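Local atomic coordinates of cytosine deaminase (Klebsiella pneumoniae, PDB entry 4R85), a protein that probably catalyses the hydrolytic deamination of 5-methylcytosine and related cytosine bases, using an iron-bearing amidohydrolase barrel. Residues A88-E93 with S124-Q129; K101-L106 with A139-L144; D173-I178 with D197-Y202; C270-I275 with I322-D327. All coordinates share one frame; numbering follows the deposited sequence.

Contact 1: A88-E93 with S124-Q129; sequences ASITPE and SLAALQ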
loop_
_atom_site.group_PDB
_atom_site.type_symbol
_atom_site.label_atom_id
_atom_site.label_comp_id
_atom_site.label_asym_id
_atom_site.label_seq_id
_atom_site.Cartn_x
_atom_site.Cartn_y
_atom_site.Cartn_z
ATOM N N ALA A 88 -4.014 -14.193 28.867
ATOM C CA ALA A 88 -4.133 -14.293 30.317
ATOM C C ALA A 88 -4.951 -13.149 30.913
ATOM O O ALA A 88 -5.428 -13.254 32.041
ATOM C CB ALA A 88 -2.754 -14.350 30.955
ATOM N N SER A 89 -5.114 -12.059 30.165
ATOM C CA SER A 89 -5.915 -10.928 30.643
ATOM C C SER A 89 -7.139 -10.617 29.771
ATOM O O SER A 89 -7.753 -9.561 29.910
ATOM C CB SER A 89 -5.051 -9.675 30.809
ATOM O OG SER A 89 -4.438 -9.312 29.590
ATOM N N ILE A 90 -7.492 -11.531 28.871
ATOM C CA ILE A 90 -8.714 -11.361 28.093
ATOM C C ILE A 90 -9.939 -11.501 28.985
ATOM O O ILE A 90 -10.037 -12.444 29.773
ATOM C CB ILE A 90 -8.836 -12.405 26.979
ATOM C CG1 ILE A 90 -7.753 -12.203 25.928
ATOM C CG2 ILE A 90 -10.209 -12.327 26.318
ATOM C CD1 ILE A 90 -7.860 -13.198 24.803
ATOM N N THR A 91 -10.862 -10.551 28.874
ATOM C CA THR A 91 -12.181 -10.692 29.479
ATOM C C THR A 91 -13.217 -10.463 28.382
ATOM O O THR A 91 -12.897 -9.866 27.343
ATOM C CB THR A 91 -12.417 -9.671 30.590
ATOM O OG1 THR A 91 -12.523 -8.366 30.014
ATOM C CG2 THR A 91 -11.285 -9.702 31.628
ATOM N N PRO A 92 -14.456 -10.943 28.595
ATOM C CA PRO A 92 -15.527 -10.674 27.627
ATOM C C PRO A 92 -15.755 -9.177 27.404
ATOM O O PRO A 92 -15.934 -8.762 26.265
ATOM C CB PRO A 92 -16.756 -11.309 28.282
ATOM C CG PRO A 92 -16.193 -12.411 29.140
ATOM C CD PRO A 92 -14.896 -11.862 29.666
ATOM N N GLU A 93 -15.735 -8.373 28.463
ATOM C CA GLU A 93 -15.971 -6.940 28.296
ATOM C C GLU A 93 -14.829 -6.240 27.547
ATOM O O GLU A 93 -15.061 -5.346 26.730
ATOM C CB GLU A 93 -16.235 -6.261 29.637
ATOM C CG GLU A 93 -16.742 -4.839 29.497
ATOM C CD GLU A 93 -17.828 -4.711 28.435
ATOM O OE1 GLU A 93 -18.840 -5.446 28.510
ATOM O OE2 GLU A 93 -17.661 -3.881 27.517
ATOM N N SER A 124 -11.375 -20.771 28.626
ATOM C CA SER A 124 -12.468 -19.911 29.093
ATOM C C SER A 124 -13.472 -19.618 27.974
ATOM O O SER A 124 -14.630 -19.290 28.248
ATOM C CB SER A 124 -11.914 -18.585 29.634
ATOM O OG SER A 124 -11.364 -17.813 28.576
ATOM N N LEU A 125 -13.014 -19.735 26.727
ATOM C CA LEU A 125 -13.789 -19.325 25.550
ATOM C C LEU A 125 -14.402 -17.930 25.718
ATOM O O LEU A 125 -15.485 -17.645 25.200
ATOM C CB LEU A 125 -14.861 -20.366 25.206
ATOM C CG LEU A 125 -14.267 -21.717 24.788
ATOM C CD1 LEU A 125 -15.345 -22.770 24.562
ATOM C CD2 LEU A 125 -13.401 -21.556 23.553
ATOM N N ALA A 126 -13.691 -17.068 26.440
ATOM C CA ALA A 126 -14.188 -15.737 26.778
ATOM C C ALA A 126 -14.433 -14.852 25.552
ATOM O O ALA A 126 -15.490 -14.222 25.437
ATOM C CB ALA A 126 -13.227 -15.050 27.747
ATOM N N ALA A 127 -13.461 -14.793 24.644
ATOM C CA ALA A 127 -13.607 -13.975 23.445
ATOM C C ALA A 127 -14.745 -14.491 22.566
ATOM O O ALA A 127 -15.473 -13.707 21.953
ATOM C CB ALA A 127 -12.308 -13.946 22.646
ATOM N N LEU A 128 -14.873 -15.811 22.470
ATOM C CA LEU A 128 -15.943 -16.385 21.655
ATOM C C LEU A 128 -17.298 -15.950 22.209
ATOM O O LEU A 128 -18.180 -15.527 21.467
ATOM C CB LEU A 128 -15.842 -17.909 21.629
ATOM C CG LEU A 128 -16.944 -18.617 20.838
ATOM C CD1 LEU A 128 -16.916 -18.195 19.367
ATOM C CD2 LEU A 128 -16.773 -20.111 20.970
ATOM N N GLN A 129 -17.446 -16.043 23.524
ATOM C CA GLN A 129 -18.669 -15.607 24.189
ATOM C C GLN A 129 -18.969 -14.156 23.856
ATOM O O GLN A 129 -20.098 -13.810 23.498
ATOM C CB GLN A 129 -18.543 -15.783 25.703
ATOM C CG GLN A 129 -18.502 -17.235 26.137
ATOM C CD GLN A 129 -18.211 -17.406 27.621
ATOM O OE1 GLN A 129 -18.562 -16.551 28.442
ATOM N NE2 GLN A 129 -17.561 -18.515 27.969
HETATM O O HOH W 1 -10.415 -15.495 30.083
#
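With chi1 at -67°, I90 holds CG1 close to its own backbone N and puts CG2 anti to that N, from where this methyl reaches A126 CB across a gap of 4.3 Å. P92 meets the same alanine methyl with its ring flank: P92 CD lies 4.1 Å from A126 CB. One small methyl thus receives both an isoleucine branch and the flank of a proline ring. A127 contributes more loosely, its backbone N lying 4.4 Å from I90 CG2. These residues mark the start of two helices, 92-108 and 126-137, which flank strand 111-119 along the chain on the outside of the amidohydrolase barrel; each enters its first turn here, T91 capping the former with OG1 on the backbone N of D94. Beside the apolar patch lies a polar link. The hydroxyl of S124 accepts from A126 N at 3.2 Å, an ST turn with an N-H...O angle of 148°, and also pairs with D122. A water bridges the two segments, donating one hydrogen bond to the backbone carbonyl I90 O at 3.1 Å and another to the side-chain oxygen S124 OG at 2.9 Å.

Contact 2: K101-L106 with A139-L144; sequences KTIGML and ADLIDL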
loop_
_atom_site.group_PDB
_atom_site.type_symbol
_atom_site.label_atom_id
_atom_site.label_comp_id
_atom_site.label_asym_id
_atom_site.label_seq_id
_atom_site.Cartn_x
_atom_site.Cartn_y
_atom_site.Cartn_z
ATOM N N LYS A 101 -15.012 -1.277 18.532
ATOM C CA LYS A 101 -14.241 -0.177 17.960
ATOM C C LYS A 101 -13.742 -0.496 16.550
ATOM O O LYS A 101 -13.796 0.343 15.647
ATOM C CB LYS A 101 -13.063 0.169 18.864
ATOM C CG LYS A 101 -12.147 1.234 18.294
ATOM C CD LYS A 101 -11.249 1.812 19.379
ATOM C CE LYS A 101 -10.145 2.678 18.789
ATOM N NZ LYS A 101 -9.345 3.320 19.879
ATOM N N THR A 102 -13.255 -1.714 16.362
ATOM C CA THR A 102 -12.708 -2.119 15.074
ATOM C C THR A 102 -13.831 -2.320 14.046
ATOM O O THR A 102 -13.686 -1.993 12.867
ATOM C CB THR A 102 -11.828 -3.372 15.236
ATOM O OG1 THR A 102 -10.640 -3.008 15.948
ATOM C CG2 THR A 102 -11.414 -3.942 13.885
ATOM N N ILE A 103 -14.966 -2.827 14.510
ATOM C CA ILE A 103 -16.143 -2.909 13.660
ATOM C C ILE A 103 -16.565 -1.505 13.193
ATOM O O ILE A 103 -16.932 -1.318 12.029
ATOM C CB ILE A 103 -17.295 -3.636 14.380
ATOM C CG1 ILE A 103 -16.995 -5.140 14.446
ATOM C CG2 ILE A 103 -18.612 -3.393 13.658
ATOM C CD1 ILE A 103 -17.922 -5.910 15.361
ATOM N N GLY A 104 -16.485 -0.526 14.096
ATOM C CA GLY A 104 -16.712 0.868 13.746
ATOM C C GLY A 104 -15.822 1.350 12.614
ATOM O O GLY A 104 -16.294 2.013 11.686
ATOM N N MET A 105 -14.538 1.003 12.676
ATOM C CA MET A 105 -13.597 1.343 11.608
ATOM C C MET A 105 -13.994 0.699 10.292
ATOM O O MET A 105 -13.836 1.305 9.230
ATOM C CB MET A 105 -12.180 0.853 11.930
ATOM C CG MET A 105 -11.527 1.421 13.175
ATOM S SD MET A 105 -9.839 0.744 13.253
ATOM C CE MET A 105 -9.586 0.788 15.026
ATOM N N LEU A 106 -14.459 -0.547 10.351
ATOM C CA LEU A 106 -14.828 -1.258 9.128
ATOM C C LEU A 106 -16.066 -0.618 8.505
ATOM O O LEU A 106 -16.131 -0.430 7.292
ATOM C CB LEU A 106 -15.060 -2.751 9.397
ATOM C CG LEU A 106 -13.837 -3.560 9.853
ATOM C CD1 LEU A 106 -14.259 -4.896 10.459
ATOM C CD2 LEU A 106 -12.880 -3.779 8.679
ATOM N N ALA A 139 -25.425 -6.051 14.627
ATOM C CA ALA A 139 -26.179 -6.426 13.428
ATOM C C ALA A 139 -26.722 -5.218 12.655
ATOM O O ALA A 139 -26.969 -5.308 11.456
ATOM C CB ALA A 139 -27.315 -7.384 13.784
ATOM N N ASP A 140 -26.901 -4.090 13.341
ATOM C CA ASP A 140 -27.343 -2.861 12.684
ATOM C C ASP A 140 -26.268 -2.300 11.747
ATOM O O ASP A 140 -26.562 -1.480 10.874
ATOM C CB ASP A 140 -27.758 -1.803 13.713
ATOM C CG ASP A 140 -26.656 -1.489 14.712
ATOM O OD1 ASP A 140 -25.868 -2.401 15.038
ATOM O OD2 ASP A 140 -26.577 -0.331 15.178
ATOM N N LEU A 141 -25.027 -2.750 11.929
ATOM C CA LEU A 141 -23.912 -2.302 11.097
ATOM C C LEU A 141 -23.428 -3.378 10.131
ATOM O O LEU A 141 -23.153 -3.100 8.964
ATOM C CB LEU A 141 -22.735 -1.852 11.978
ATOM C CG LEU A 141 -23.041 -0.771 13.027
ATOM C CD1 LEU A 141 -21.782 -0.400 13.811
ATOM C CD2 LEU A 141 -23.655 0.467 12.384
ATOM N N ILE A 142 -23.289 -4.605 10.623
ATOM C CA ILE A 142 -22.650 -5.653 9.835
ATOM C C ILE A 142 -23.314 -7.009 10.015
ATOM O O ILE A 142 -24.027 -7.245 10.985
ATOM C CB ILE A 142 -21.174 -5.845 10.255
ATOM C CG1 ILE A 142 -21.107 -6.378 11.691
ATOM C CG2 ILE A 142 -20.381 -4.554 10.097
ATOM C CD1 ILE A 142 -19.688 -6.671 12.190
ATOM N N ASP A 143 -23.057 -7.904 9.068
ATOM C CA ASP A 143 -23.408 -9.306 9.226
ATOM C C ASP A 143 -22.120 -10.057 9.562
ATOM O O ASP A 143 -21.230 -10.191 8.719
ATOM C CB ASP A 143 -24.040 -9.854 7.943
ATOM C CG ASP A 143 -25.396 -9.234 7.649
ATOM O OD1 ASP A 143 -25.475 -8.301 6.817
ATOM O OD2 ASP A 143 -26.384 -9.679 8.261
ATOM N N LEU A 144 -22.021 -10.533 10.800
ATOM C CA LEU A 144 -20.784 -11.143 11.285
ATOM C C LEU A 144 -20.821 -12.669 11.245
ATOM O O LEU A 144 -21.738 -13.283 11.784
ATOM C CB LEU A 144 -20.514 -10.680 12.723
ATOM C CG LEU A 144 -19.224 -11.166 13.397
ATOM C CD1 LEU A 144 -18.000 -10.652 12.637
ATOM C CD2 LEU A 144 -19.188 -10.709 14.857
#
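I103 brings helix 92-108 up against I142 and L141, which lie on the turn leading into strand 143-149. Just before it in the sequence, K101 and T102 face other parts of the chain, while the carbonyls of these two residues carry the helix onward by accepting from M105 N and L106 N. I103 then supplies most of the helical side of the contact. Its CG1 lies beside the backbone N (chi1 -74°), which leaves CG2 anti to that N, and the chain runs on extended to CD1; CG1, CG2 and CD1 all lie in van der Waals contact with I142 CD1. That methyl lies 3.7 Å from I103 CD1, 3.7 Å from I103 CG2 and 3.8 Å from I103 CG1. The two isoleucines cross at about a right angle, and I142 CD1 reaches I103 with CG1 set between the backbone N and the carbonyl carbon (chi1 66°). I103 CG2 also meets I142 CG2 at 4.1 Å and, more distantly, L141 CD1 at 4.4 Å. Further along, the L106 side chain packs on V111 of strand 111-119, and V134 of helix 126-137 touches I103. R395 forms a salt bridge with D143 OD1 and a hydrogen bond to A139 O. Strand 143-149 runs parallel to strand 111-119, to which D143 is bonded through its backbone. Helix 92-108 thus lies against the outside of the parallel barrel strands, at the loop entering strand 143-149, as in the TIM barrel of the amidohydrolase family.

Contact 3: D173-I178 with D197-Y202; sequences DVVGGI and DLAQRY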
loop_
_atom_site.group_PDB
_atom_site.type_symbol
_atom_site.label_atom_id
_atom_site.label_comp_id
_atom_site.label_asym_id
_atom_site.label_seq_id
_atom_site.Cartn_x
_atom_site.Cartn_y
_atom_site.Cartn_z
ATOM N N ASP A 173 -20.216 -20.200 13.408
ATOM C CA ASP A 173 -20.783 -20.563 12.104
ATOM C C ASP A 173 -19.785 -21.326 11.235
ATOM O O ASP A 173 -20.178 -22.046 10.310
ATOM C CB ASP A 173 -21.189 -19.309 11.322
ATOM C CG ASP A 173 -21.758 -18.220 12.202
ATOM O OD1 ASP A 173 -22.996 -18.192 12.384
ATOM O OD2 ASP A 173 -20.972 -17.384 12.705
ATOM N N VAL A 174 -18.495 -21.126 11.498
ATOM C CA VAL A 174 -17.457 -21.678 10.633
ATOM C C VAL A 174 -16.437 -22.484 11.431
ATOM O O VAL A 174 -16.043 -22.087 12.537
ATOM C CB VAL A 174 -16.719 -20.553 9.852
ATOM C CG1 VAL A 174 -15.865 -21.138 8.731
ATOM C CG2 VAL A 174 -17.709 -19.563 9.282
ATOM N N VAL A 175 -16.022 -23.622 10.877
ATOM C CA VAL A 175 -14.985 -24.445 11.493
ATOM C C VAL A 175 -13.603 -24.050 10.976
ATOM O O VAL A 175 -13.362 -24.047 9.761
ATOM C CB VAL A 175 -15.198 -25.941 11.211
ATOM C CG1 VAL A 175 -14.024 -26.749 11.747
ATOM C CG2 VAL A 175 -16.516 -26.425 11.819
ATOM N N GLY A 176 -12.689 -23.734 11.899
ATOM C CA GLY A 176 -11.350 -23.311 11.525
ATOM C C GLY A 176 -10.302 -24.401 11.673
ATOM O O GLY A 176 -10.628 -25.557 11.921
ATOM N N GLY A 177 -9.035 -24.026 11.521
ATOM C CA GLY A 177 -7.943 -24.969 11.669
ATOM C C GLY A 177 -6.596 -24.308 11.440
ATOM O O GLY A 177 -6.536 -23.159 11.011
ATOM N N ILE A 178 -5.518 -25.038 11.718
ATOM C CA ILE A 178 -4.167 -24.513 11.506
ATOM C C ILE A 178 -3.162 -25.672 11.325
ATOM O O ILE A 178 -2.185 -25.801 12.069
ATOM C CB ILE A 178 -3.776 -23.517 12.658
ATOM C CG1 ILE A 178 -2.548 -22.678 12.280
ATOM C CG2 ILE A 178 -3.645 -24.234 14.020
ATOM C CD1 ILE A 178 -2.122 -21.686 13.348
ATOM N N ASP A 197 -14.783 -33.504 9.481
ATOM C CA ASP A 197 -15.827 -34.319 10.106
ATOM C C ASP A 197 -16.727 -33.462 10.992
ATOM O O ASP A 197 -17.955 -33.608 10.972
ATOM C CB ASP A 197 -15.221 -35.443 10.962
ATOM C CG ASP A 197 -14.620 -36.567 10.127
ATOM O OD1 ASP A 197 -14.916 -36.641 8.914
ATOM O OD2 ASP A 197 -13.865 -37.387 10.694
ATOM N N LEU A 198 -16.104 -32.603 11.799
ATOM C CA LEU A 198 -16.828 -31.664 12.653
ATOM C C LEU A 198 -17.789 -30.787 11.838
ATOM O O LEU A 198 -18.972 -30.704 12.146
ATOM C CB LEU A 198 -15.833 -30.782 13.424
ATOM C CG LEU A 198 -16.397 -29.847 14.499
ATOM C CD1 LEU A 198 -17.095 -30.632 15.607
ATOM C CD2 LEU A 198 -15.275 -28.946 15.067
ATOM N N ALA A 199 -17.280 -30.135 10.801
ATOM C CA ALA A 199 -18.116 -29.288 9.947
ATOM C C ALA A 199 -19.273 -30.059 9.328
ATOM O O ALA A 199 -20.392 -29.549 9.253
ATOM C CB ALA A 199 -17.291 -28.644 8.868
ATOM N N GLN A 200 -19.014 -31.287 8.888
ATOM C CA GLN A 200 -20.087 -32.091 8.289
ATOM C C GLN A 200 -21.126 -32.519 9.302
ATOM O O GLN A 200 -22.322 -32.527 9.011
ATOM C CB GLN A 200 -19.535 -33.336 7.594
ATOM C CG GLN A 200 -19.111 -33.099 6.179
ATOM C CD GLN A 200 -19.036 -34.380 5.369
ATOM O OE1 GLN A 200 -18.248 -35.278 5.671
ATOM N NE2 GLN A 200 -19.855 -34.469 4.336
ATOM N N ARG A 201 -20.674 -32.896 10.492
ATOM C CA ARG A 201 -21.592 -33.364 11.518
ATOM C C ARG A 201 -22.539 -32.259 12.000
ATOM O O ARG A 201 -23.699 -32.522 12.308
ATOM C CB ARG A 201 -20.833 -33.987 12.689
ATOM C CG ARG A 201 -21.743 -34.409 13.821
ATOM C CD ARG A 201 -21.315 -35.725 14.416
ATOM N NE ARG A 201 -22.286 -36.212 15.392
ATOM C CZ ARG A 201 -22.053 -37.218 16.227
ATOM N NH1 ARG A 201 -20.880 -37.837 16.201
ATOM N NH2 ARG A 201 -22.986 -37.602 17.089
ATOM N N TYR A 202 -22.053 -31.021 12.032
ATOM C CA TYR A 202 -22.859 -29.899 12.515
ATOM C C TYR A 202 -23.343 -28.980 11.384
ATOM O O TYR A 202 -23.980 -27.966 11.642
ATOM C CB TYR A 202 -22.079 -29.072 13.543
ATOM C CG TYR A 202 -21.846 -29.754 14.881
ATOM C CD1 TYR A 202 -20.746 -30.585 15.083
ATOM C CD2 TYR A 202 -22.712 -29.546 15.952
ATOM C CE1 TYR A 202 -20.523 -31.206 16.311
ATOM C CE2 TYR A 202 -22.492 -30.164 17.189
ATOM C CZ TYR A 202 -21.400 -30.993 17.356
ATOM O OH TYR A 202 -21.174 -31.605 18.581
#
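V175 and A199 form the tight part of this contact: V175 CG2 lies 3.8 Å from A199 CB and equally 3.8 Å from A199 CA, so the methyl rests directly against the helix backbone. V175 CB is also within 4.1 Å of A199 CB. The other valine branch, CG1, is anti to the backbone N (chi1 174°) and heads for L198, whose CD2 it meets at 4.2 Å, with the two side chains crossing at a slant. Each branch thus meets one of two successive helix residues. The segments belong to one beta-alpha-beta unit of the barrel, strand 174-175, helix 185-202 and strand 205-209, in which the helix lies over parallel neighbouring strands; V175 is bonded through its backbone to L205 and D207. The helix is quite different on its outer side, where, among exposed residues, D197 OD1 forms a salt bridge and Q200 OE1 a hydrogen bond with R231 NH1. From V175 the chain runs on extended through G176 and G177 to I178, which touches the bound 5-methylcytosine and packs on the iron ligand H209.

Contact 4: C270-I275 with I322-D327; sequences CPTESI and ILRILD
I325 stands crosswise to both P271 and T272, meeting each at about a right angle and giving one branch to each. Its CG2, anti to the backbone N, approaches the proline ring, 3.8 Å from P271 CG and 3.9 Å from P271 CD; the ring also leans on the helix backbone, with P271 CG 3.7 Å from I325 O. The other branch is folded rather than extended, chi2 being -37°, and this carries I325 CD1 into the fork of the threonine, 3.4 Å from T272 OG1 and 3.6 Å from T272 CG2. R324 comes in differently: its CB points past the other helix, yet the guanidinium bends back until NH1 is 4.3 Å from T272 CG2, inclined to that methyl. The charge itself is engaged otherwise, since R324 NH1 forms a salt bridge with D327 of the second subunit, repeated in reverse by D327 of this chain, while NH2 bonds Y315 OH. The axes of segments 271-275 and 322-327 pass 9.8 Å apart, their N-to-C directions 58° apart, with C270 as the N-cap of helix 271-277. On that helix E273 touches the bound 5-methylcytosine and bonds S309. H331 of the second subunit packs on T272 and R324. The pair rests on barrel strands 303-305, through F305, and 47-57, through F52, and itself contributes to the contact with the second subunit.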
loop_
_atom_site.group_PDB
_atom_site.type_symbol
_atom_site.label_atom_id
_atom_site.label_comp_id
_atom_site.label_asym_id
_atom_site.label_seq_id
_atom_site.Cartn_x
_atom_site.Cartn_y
_atom_site.Cartn_z
ATOM N N CYS A 270 -4.102 -12.423 2.337
ATOM C CA CYS A 270 -3.961 -11.230 3.167
ATOM C C CYS A 270 -2.607 -10.586 2.879
ATOM O O CYS A 270 -1.648 -10.765 3.640
ATOM C CB CYS A 270 -4.056 -11.584 4.654
ATOM S SG CYS A 270 -5.601 -12.415 5.113
ATOM N N PRO A 271 -2.523 -9.843 1.766
ATOM C CA PRO A 271 -1.226 -9.389 1.254
ATOM C C PRO A 271 -0.446 -8.452 2.174
ATOM O O PRO A 271 0.771 -8.591 2.222
ATOM C CB PRO A 271 -1.591 -8.688 -0.070
ATOM C CG PRO A 271 -3.039 -8.318 0.073
ATOM C CD PRO A 271 -3.639 -9.431 0.891
ATOM N N THR A 272 -1.095 -7.518 2.865
ATOM C CA THR A 272 -0.336 -6.653 3.764
ATOM C C THR A 272 0.214 -7.469 4.929
ATOM O O THR A 272 1.322 -7.234 5.389
ATOM C CB THR A 272 -1.150 -5.453 4.312
ATOM O OG1 THR A 272 -2.311 -5.921 5.017
ATOM C CG2 THR A 272 -1.571 -4.536 3.178
ATOM N N GLU A 273 -0.557 -8.444 5.392
ATOM C CA GLU A 273 -0.110 -9.240 6.529
ATOM C C GLU A 273 1.041 -10.141 6.111
ATOM O O GLU A 273 2.063 -10.238 6.800
ATOM C CB GLU A 273 -1.249 -10.087 7.090
ATOM C CG GLU A 273 -0.919 -10.701 8.425
ATOM C CD GLU A 273 -1.481 -9.889 9.584
ATOM O OE1 GLU A 273 -2.018 -8.784 9.345
ATOM O OE2 GLU A 273 -1.409 -10.371 10.730
ATOM N N SER A 274 0.883 -10.785 4.965
ATOM C CA SER A 274 1.870 -11.757 4.517
ATOM C C SER A 274 3.186 -11.128 4.101
ATOM O O SER A 274 4.247 -11.683 4.367
ATOM C CB SER A 274 1.287 -12.648 3.423
ATOM O OG SER A 274 0.283 -13.464 4.008
ATOM N N ILE A 275 3.136 -9.956 3.475
ATOM C CA ILE A 275 4.375 -9.282 3.119
ATOM C C ILE A 275 5.156 -8.913 4.397
ATOM O O ILE A 275 6.385 -8.867 4.399
ATOM C CB ILE A 275 4.123 -8.042 2.234
ATOM C CG1 ILE A 275 5.418 -7.606 1.544
ATOM C CG2 ILE A 275 3.489 -6.910 3.028
ATOM C CD1 ILE A 275 5.804 -8.526 0.376
ATOM N N ILE A 322 -10.347 -1.614 3.290
ATOM C CA ILE A 322 -10.017 -2.736 2.404
ATOM C C ILE A 322 -9.402 -2.289 1.065
ATOM O O ILE A 322 -8.704 -3.066 0.397
ATOM C CB ILE A 322 -11.254 -3.649 2.157
ATOM C CG1 ILE A 322 -10.823 -5.028 1.636
ATOM C CG2 ILE A 322 -12.227 -2.989 1.194
ATOM C CD1 ILE A 322 -10.737 -6.095 2.706
ATOM N N LEU A 323 -9.635 -1.040 0.672
ATOM C CA LEU A 323 -9.039 -0.539 -0.574
ATOM C C LEU A 323 -7.517 -0.441 -0.464
ATOM O O LEU A 323 -6.803 -0.533 -1.465
ATOM C CB LEU A 323 -9.630 0.813 -0.969
ATOM C CG LEU A 323 -11.077 0.761 -1.473
ATOM C CD1 LEU A 323 -11.528 2.128 -1.970
ATOM C CD2 LEU A 323 -11.224 -0.298 -2.562
ATOM N N ARG A 324 -7.019 -0.252 0.755
ATOM C CA ARG A 324 -5.582 -0.204 0.960
ATOM C C ARG A 324 -5.011 -1.604 0.723
ATOM O O ARG A 324 -3.947 -1.756 0.124
ATOM C CB ARG A 324 -5.247 0.288 2.381
ATOM C CG ARG A 324 -3.783 0.664 2.585
ATOM C CD ARG A 324 -3.493 1.108 4.038
ATOM N NE ARG A 324 -3.852 0.050 4.979
ATOM C CZ ARG A 324 -2.996 -0.824 5.496
ATOM N NH1 ARG A 324 -1.703 -0.760 5.195
ATOM N NH2 ARG A 324 -3.435 -1.766 6.321
ATOM N N ILE A 325 -5.733 -2.618 1.200
ATOM C CA ILE A 325 -5.348 -4.021 1.023
ATOM C C ILE A 325 -5.378 -4.428 -0.444
ATOM O O ILE A 325 -4.469 -5.110 -0.946
ATOM C CB ILE A 325 -6.313 -4.955 1.780
ATOM C CG1 ILE A 325 -6.361 -4.603 3.264
ATOM C CG2 ILE A 325 -5.957 -6.422 1.563
ATOM C CD1 ILE A 325 -5.060 -4.173 3.882
ATOM N N LEU A 326 -6.442 -4.020 -1.128
ATOM C CA LEU A 326 -6.564 -4.268 -2.551
ATOM C C LEU A 326 -5.360 -3.702 -3.282
ATOM O O LEU A 326 -4.755 -4.384 -4.091
ATOM C CB LEU A 326 -7.864 -3.662 -3.097
ATOM C CG LEU A 326 -8.087 -3.777 -4.610
ATOM C CD1 LEU A 326 -8.096 -5.239 -5.033
ATOM C CD2 LEU A 326 -9.399 -3.088 -5.012
ATOM N N ASP A 327 -5.010 -2.451 -2.991
ATOM C CA ASP A 327 -3.851 -1.820 -3.616
ATOM C C ASP A 327 -2.590 -2.683 -3.419
ATOM O O ASP A 327 -1.875 -3.017 -4.382
ATOM C CB ASP A 327 -3.649 -0.434 -3.004
ATOM C CG ASP A 327 -2.595 0.387 -3.720
ATOM O OD1 ASP A 327 -1.742 0.987 -3.025
ATOM O OD2 ASP A 327 -2.637 0.465 -4.967
#

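Overall arrangement
All four contacts belong to the amidohydrolase barrel and follow one another along the chain, except that contacts 1 and 2 interleave. Those two share helix 92-108, one at its start and the other further along, with centres about 19 Å apart. Contacts 2 and 3 reach neighbouring strands of the same sheet, 143-149 and 174-175, and touch where L144 meets D173, although their centres lie about 24 Å apart. Contact 4 lies nearest the centre of the molecule, about 10 Å from it and about 28 Å from contact 1 between centres, and borders the second subunit. Segments 173-178 and 270-275 also hold the pocket residues I178 and E273, which touch the bound 5-methylcytosine.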